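Local structure of protein-arginine-phosphatase (4KK3) at residues A[50-55]-A[60-65]; A[117-122]-A[128-133]. The protein catalyses the specific removal of phosphate from phosphoarginine residues in many proteins, counteracting the protein arginine kinase McsB. All coordinates share one frame; numbering follows the deposited sequence.

Contact 1 of 2, residues A[50-55]-A[60-65]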
loop_
_atom_site.group_PDB
_atom_site.type_symbol
_atom_site.label_atom_id
_atom_site.label_comp_id
_atom_site.label_asym_id
_atom_site.label_seq_id
_atom_site.Cartn_x
_atom_site.Cartn_y
_atom_site.Cartn_z
ATOM N N HIS A 50 -11.830 7.532 -9.329
ATOM C CA HIS A 50 -12.347 6.175 -9.182
ATOM C C HIS A 50 -11.904 5.509 -7.880
ATOM O O HIS A 50 -12.664 4.736 -7.294
ATOM C CB HIS A 50 -11.931 5.295 -10.359
ATOM C CG HIS A 50 -12.696 5.558 -11.619
ATOM N ND1 HIS A 50 -13.853 6.305 -11.652
ATOM C CD2 HIS A 50 -12.471 5.158 -12.893
ATOM C CE1 HIS A 50 -14.304 6.362 -12.893
ATOM N NE2 HIS A 50 -13.482 5.675 -13.666
ATOM N N ALA A 51 -10.670 5.783 -7.453
ATOM C CA ALA A 51 -10.157 5.218 -6.202
ATOM C C ALA A 51 -10.954 5.806 -5.033
ATOM O O ALA A 51 -11.365 5.092 -4.096
ATOM C CB ALA A 51 -8.667 5.521 -6.044
ATOM N N VAL A 52 -11.172 7.110 -5.107
ATOM C CA VAL A 52 -11.979 7.801 -4.102
ATOM C C VAL A 52 -13.398 7.242 -4.037
ATOM O O VAL A 52 -13.930 6.965 -2.945
ATOM C CB VAL A 52 -12.014 9.323 -4.351
ATOM C CG1 VAL A 52 -13.096 9.988 -3.494
ATOM C CG2 VAL A 52 -10.656 9.926 -4.051
ATOM N N GLU A 53 -14.013 7.072 -5.201
ATOM C CA GLU A 53 -15.381 6.565 -5.274
ATOM C C GLU A 53 -15.458 5.119 -4.760
ATOM O O GLU A 53 -16.384 4.753 -4.041
ATOM C CB GLU A 53 -15.928 6.685 -6.710
ATOM C CG GLU A 53 -17.246 5.949 -6.938
ATOM C CD GLU A 53 -17.824 6.178 -8.328
ATOM O OE1 GLU A 53 -17.122 6.758 -9.188
ATOM O OE2 GLU A 53 -18.988 5.780 -8.560
ATOM N N ALA A 54 -14.462 4.307 -5.106
ATOM C CA ALA A 54 -14.434 2.919 -4.665
ATOM C C ALA A 54 -14.416 2.802 -3.139
ATOM O O ALA A 54 -15.098 1.954 -2.564
ATOM C CB ALA A 54 -13.214 2.200 -5.268
ATOM N N LEU A 55 -13.660 3.674 -2.479
ATOM C CA LEU A 55 -13.591 3.625 -1.023
ATOM C C LEU A 55 -14.820 4.290 -0.410
ATOM O O LEU A 55 -15.298 3.857 0.636
ATOM C CB LEU A 55 -12.331 4.290 -0.490
ATOM C CG LEU A 55 -11.012 3.593 -0.870
ATOM C CD1 LEU A 55 -9.916 3.818 0.165
ATOM C CD2 LEU A 55 -11.180 2.109 -1.179
ATOM N N ILE A 60 -15.332 4.865 3.491
ATOM C CA ILE A 60 -13.989 5.260 3.867
ATOM C C ILE A 60 -13.596 6.455 3.024
ATOM O O ILE A 60 -13.786 6.439 1.808
ATOM C CB ILE A 60 -12.986 4.110 3.613
ATOM C CG1 ILE A 60 -13.255 2.955 4.586
ATOM C CG2 ILE A 60 -11.555 4.611 3.778
ATOM C CD1 ILE A 60 -12.343 1.746 4.372
ATOM N N ALA A 61 -13.053 7.493 3.656
ATOM C CA ALA A 61 -12.658 8.693 2.920
ATOM C C ALA A 61 -11.224 8.561 2.438
ATOM O O ALA A 61 -10.326 8.253 3.213
ATOM C CB ALA A 61 -12.815 9.939 3.788
ATOM N N LEU A 62 -11.010 8.781 1.148
ATOM C CA LEU A 62 -9.661 8.714 0.606
ATOM C C LEU A 62 -9.226 10.115 0.202
ATOM O O LEU A 62 -9.322 10.507 -0.968
ATOM C CB LEU A 62 -9.614 7.746 -0.571
ATOM C CG LEU A 62 -8.262 7.542 -1.246
ATOM C CD1 LEU A 62 -7.205 7.169 -0.202
ATOM C CD2 LEU A 62 -8.394 6.471 -2.327
ATOM N N ASN A 63 -8.805 10.884 1.205
ATOM C CA ASN A 63 -8.372 12.261 1.008
ATOM C C ASN A 63 -6.862 12.257 1.014
ATOM O O ASN A 63 -6.224 12.290 2.070
ATOM C CB ASN A 63 -8.895 13.168 2.126
ATOM C CG ASN A 63 -8.623 14.644 1.863
ATOM O OD1 ASN A 63 -7.915 15.003 0.927
ATOM N ND2 ASN A 63 -9.178 15.508 2.703
ATOM N N HIS A 64 -6.296 12.219 -0.179
ATOM C CA HIS A 64 -4.914 11.826 -0.306
ATOM C C HIS A 64 -4.137 12.746 -1.213
ATOM O O HIS A 64 -4.630 13.175 -2.255
ATOM C CB HIS A 64 -4.860 10.411 -0.870
ATOM C CG HIS A 64 -3.479 9.965 -1.218
ATOM N ND1 HIS A 64 -2.568 9.574 -0.265
ATOM C CD2 HIS A 64 -2.847 9.869 -2.410
ATOM C CE1 HIS A 64 -1.432 9.244 -0.855
ATOM N NE2 HIS A 64 -1.577 9.413 -2.156
ATOM N N VAL A 65 -2.902 13.027 -0.821
ATOM C CA VAL A 65 -2.001 13.787 -1.663
ATOM C C VAL A 65 -0.780 12.919 -1.962
ATOM O O VAL A 65 -0.183 12.362 -1.048
ATOM C CB VAL A 65 -1.566 15.084 -0.975
ATOM C CG1 VAL A 65 -0.426 15.713 -1.712
ATOM C CG2 VAL A 65 -2.734 16.050 -0.899
HETATM O O HOH W 1 -13.410 8.041 -0.371
#
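L55 and I60 join the backbones directly: I60 N donates to L55 O over 3.0 Å at 162°. The chain of this low molecular weight phosphatase fold turns here at the end of helix 49-56, and the extended loop 60-65 passes back along the last turns of the helix it has just left. Closest CA approaches pair L55 with I60 and V52 with L62. Between these pairs water 1 bridges the helix and the loop backbone, donating to V52 O and I60 O and accepting from L62 N at 2.9 Å. Three main-chain polar groups are thus satisfied by a single molecule. Next to this polar seam L55 and L62 point at each other and cross obliquely. L62 holds CG anti to its backbone N (chi1 -179°), which sends CD2 between two helix residues: it meets L55 CD1 at 3.9 Å and A51 CB at 3.8 Å. The same L55 CD1 also touches I60 CG2, so one methyl is shared by both loop residues. Helix 13-28 adds to the apolar cluster, A19 packing on L55 and L62 and L20 on I60. V52 meets the loop by a branch lying beside its own backbone N, and that methyl, CG2, comes to 3.4 Å from the backbone O of L62.

Contact 2 of 2, residues A[117-122]-A[128-133]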
loop_
_atom_site.group_PDB
_atom_site.type_symbol
_atom_site.label_atom_id
_atom_site.label_comp_id
_atom_site.label_asym_id
_atom_site.label_seq_id
_atom_site.Cartn_x
_atom_site.Cartn_y
_atom_site.Cartn_z
ATOM N N LEU A 117 -2.251 -5.701 -9.682
ATOM C CA LEU A 117 -2.117 -4.992 -10.966
ATOM C C LEU A 117 -2.690 -3.570 -10.952
ATOM O O LEU A 117 -3.660 -3.280 -10.242
ATOM C CB LEU A 117 -2.749 -5.810 -12.094
ATOM C CG LEU A 117 -2.179 -7.212 -12.300
ATOM C CD1 LEU A 117 -2.898 -7.923 -13.433
ATOM C CD2 LEU A 117 -0.694 -7.098 -12.580
ATOM N N ASP A 118 -2.092 -2.694 -11.757
ATOM C CA ASP A 118 -2.472 -1.276 -11.798
ATOM C C ASP A 118 -3.885 -1.092 -12.373
ATOM O O ASP A 118 -4.161 -1.491 -13.504
ATOM C CB ASP A 118 -1.466 -0.505 -12.665
ATOM C CG ASP A 118 -1.474 0.987 -12.398
ATOM O OD1 ASP A 118 -2.441 1.492 -11.788
ATOM O OD2 ASP A 118 -0.504 1.667 -12.798
ATOM N N PRO A 119 -4.798 -0.493 -11.588
ATOM C CA PRO A 119 -6.141 -0.231 -12.111
ATOM C C PRO A 119 -6.231 1.064 -12.895
ATOM O O PRO A 119 -7.292 1.317 -13.463
ATOM C CB PRO A 119 -6.978 -0.089 -10.835
ATOM C CG PRO A 119 -6.028 0.530 -9.879
ATOM C CD PRO A 119 -4.675 -0.116 -10.176
ATOM N N PHE A 120 -5.168 1.870 -12.928
ATOM C CA PHE A 120 -5.258 3.196 -13.536
ATOM C C PHE A 120 -5.747 3.134 -14.982
ATOM O O PHE A 120 -5.327 2.273 -15.751
ATOM C CB PHE A 120 -3.924 3.950 -13.466
ATOM C CG PHE A 120 -3.997 5.340 -14.029
ATOM C CD1 PHE A 120 -3.648 5.592 -15.349
ATOM C CD2 PHE A 120 -4.445 6.392 -13.248
ATOM C CE1 PHE A 120 -3.743 6.872 -15.873
ATOM C CE2 PHE A 120 -4.541 7.676 -13.766
ATOM C CZ PHE A 120 -4.181 7.914 -15.083
ATOM N N GLY A 121 -6.649 4.046 -15.334
ATOM C CA GLY A 121 -7.220 4.075 -16.667
ATOM C C GLY A 121 -8.396 3.128 -16.824
ATOM O O GLY A 121 -9.068 3.135 -17.855
ATOM N N GLY A 122 -8.657 2.321 -15.797
ATOM C CA GLY A 122 -9.743 1.358 -15.849
ATOM C C GLY A 122 -11.062 1.938 -15.372
ATOM O O GLY A 122 -11.110 3.049 -14.846
ATOM N N LYS A 128 -13.028 -1.233 -8.219
ATOM C CA LYS A 128 -13.712 -1.904 -7.122
ATOM C C LYS A 128 -13.150 -3.308 -6.928
ATOM O O LYS A 128 -13.071 -3.795 -5.806
ATOM C CB LYS A 128 -15.232 -1.915 -7.313
ATOM C CG LYS A 128 -15.845 -0.535 -7.217
ATOM C CD LYS A 128 -17.362 -0.611 -7.350
ATOM C CE LYS A 128 -17.977 0.753 -7.557
ATOM N NZ LYS A 128 -19.469 0.709 -7.433
ATOM N N GLN A 129 -12.736 -3.942 -8.023
ATOM C CA GLN A 129 -12.074 -5.242 -7.949
ATOM C C GLN A 129 -10.718 -5.132 -7.250
ATOM O O GLN A 129 -10.373 -5.963 -6.419
ATOM C CB GLN A 129 -11.920 -5.846 -9.348
ATOM C CG GLN A 129 -13.255 -6.190 -10.014
ATOM C CD GLN A 129 -13.089 -6.715 -11.430
ATOM O OE1 GLN A 129 -13.247 -5.975 -12.404
ATOM N NE2 GLN A 129 -12.773 -7.999 -11.551
ATOM N N THR A 130 -9.965 -4.089 -7.576
ATOM C CA THR A 130 -8.701 -3.814 -6.894
ATOM C C THR A 130 -8.938 -3.572 -5.404
ATOM O O THR A 130 -8.246 -4.120 -4.541
ATOM C CB THR A 130 -8.010 -2.595 -7.497
ATOM O OG1 THR A 130 -7.708 -2.865 -8.869
ATOM C CG2 THR A 130 -6.715 -2.294 -6.752
ATOM N N ARG A 131 -9.942 -2.756 -5.108
ATOM C CA ARG A 131 -10.307 -2.508 -3.717
ATOM C C ARG A 131 -10.562 -3.821 -2.964
ATOM O O ARG A 131 -10.053 -4.021 -1.862
ATOM C CB ARG A 131 -11.555 -1.619 -3.648
ATOM C CG ARG A 131 -12.048 -1.392 -2.224
ATOM C CD ARG A 131 -13.499 -0.900 -2.232
ATOM N NE ARG A 131 -14.425 -1.959 -2.633
ATOM C CZ ARG A 131 -15.635 -1.756 -3.152
ATOM N NH1 ARG A 131 -16.098 -0.525 -3.367
ATOM N NH2 ARG A 131 -16.379 -2.797 -3.484
ATOM N N ASP A 132 -11.368 -4.702 -3.553
ATOM C CA ASP A 132 -11.727 -5.963 -2.907
ATOM C C ASP A 132 -10.523 -6.882 -2.740
ATOM O O ASP A 132 -10.387 -7.567 -1.729
ATOM C CB ASP A 132 -12.828 -6.682 -3.688
ATOM C CG ASP A 132 -14.174 -5.971 -3.586
ATOM O OD1 ASP A 132 -14.302 -5.070 -2.732
ATOM O OD2 ASP A 132 -15.100 -6.316 -4.350
ATOM N N GLU A 133 -9.659 -6.883 -3.752
ATOM C CA GLU A 133 -8.429 -7.647 -3.720
ATOM C C GLU A 133 -7.553 -7.174 -2.557
ATOM O O GLU A 133 -7.039 -7.985 -1.778
ATOM C CB GLU A 133 -7.707 -7.459 -5.062
ATOM C CG GLU A 133 -6.317 -8.065 -5.169
ATOM C CD GLU A 133 -5.688 -7.777 -6.522
ATOM O OE1 GLU A 133 -6.161 -6.856 -7.221
ATOM O OE2 GLU A 133 -4.726 -8.467 -6.892
HETATM O O HOH W 2 -5.646 -4.697 -8.941
HETATM O O HOH W 3 -4.046 -7.987 -9.388
#
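The pyrrolidine ring of P119 turns its CB-CG side to T130, the two side chains crossing at about a right angle, with P119 CB 3.5 Å from T130 OG1. Further along helix 124-145, the guanidinium of R131 has K128 CB over one face, toward the rim; at its edge NE and NH2 both grip D132 OD1, which lies only 3° out of the guanidinium plane. The carboxylate of E133 reaches the loop through two waters. Water 2 donates to E133 OE1 and to L117 O and is also bonded to T130 OG1; water 3 donates to E133 OE2 at 2.6 Å and accepts from L117 N. Loop 117-122 is the Asp-Pro loop of the phosphatase family, carrying the proton donor/acceptor D118. An Asx turn, with F120 N donating to D118 OD1 at 3.0 Å, runs into a type II beta turn closed by G122 N on P119 O at 2.9 Å, with G121 at positive phi (84°). P119 also packs on R13 and C12 of the phosphate-binding loop region. With chi1 at -62°, T130 OG1 sits beside its own backbone N and is hydrogen-bonded to I126 O one turn earlier.

Contact 1 and contact 2 lie in series along the chain, their centres 13 Å apart, and meet where helix 124-145 packs against helix 49-56. R131 NH1 probably hydrogen-bonds to A54 O at 2.8 Å, and R131 CG packs on L55 CD2 at 3.8 Å. H50 CD2 comes to 3.2 Å from G122 O, tying segment 50-55 to the Asp-Pro loop. In contact 2 the side chain of P119 is about 4 Å from that of R13 and from a bound phosphate ion, probably from the crystallisation liquor, and about 8 Å from that of the nucleophile C7. In contact 1 the side chain of A51 is about 7 Å from that of T11, important for substrate discrimination, and H64 NE2 hydrogen-bonds to N10 O.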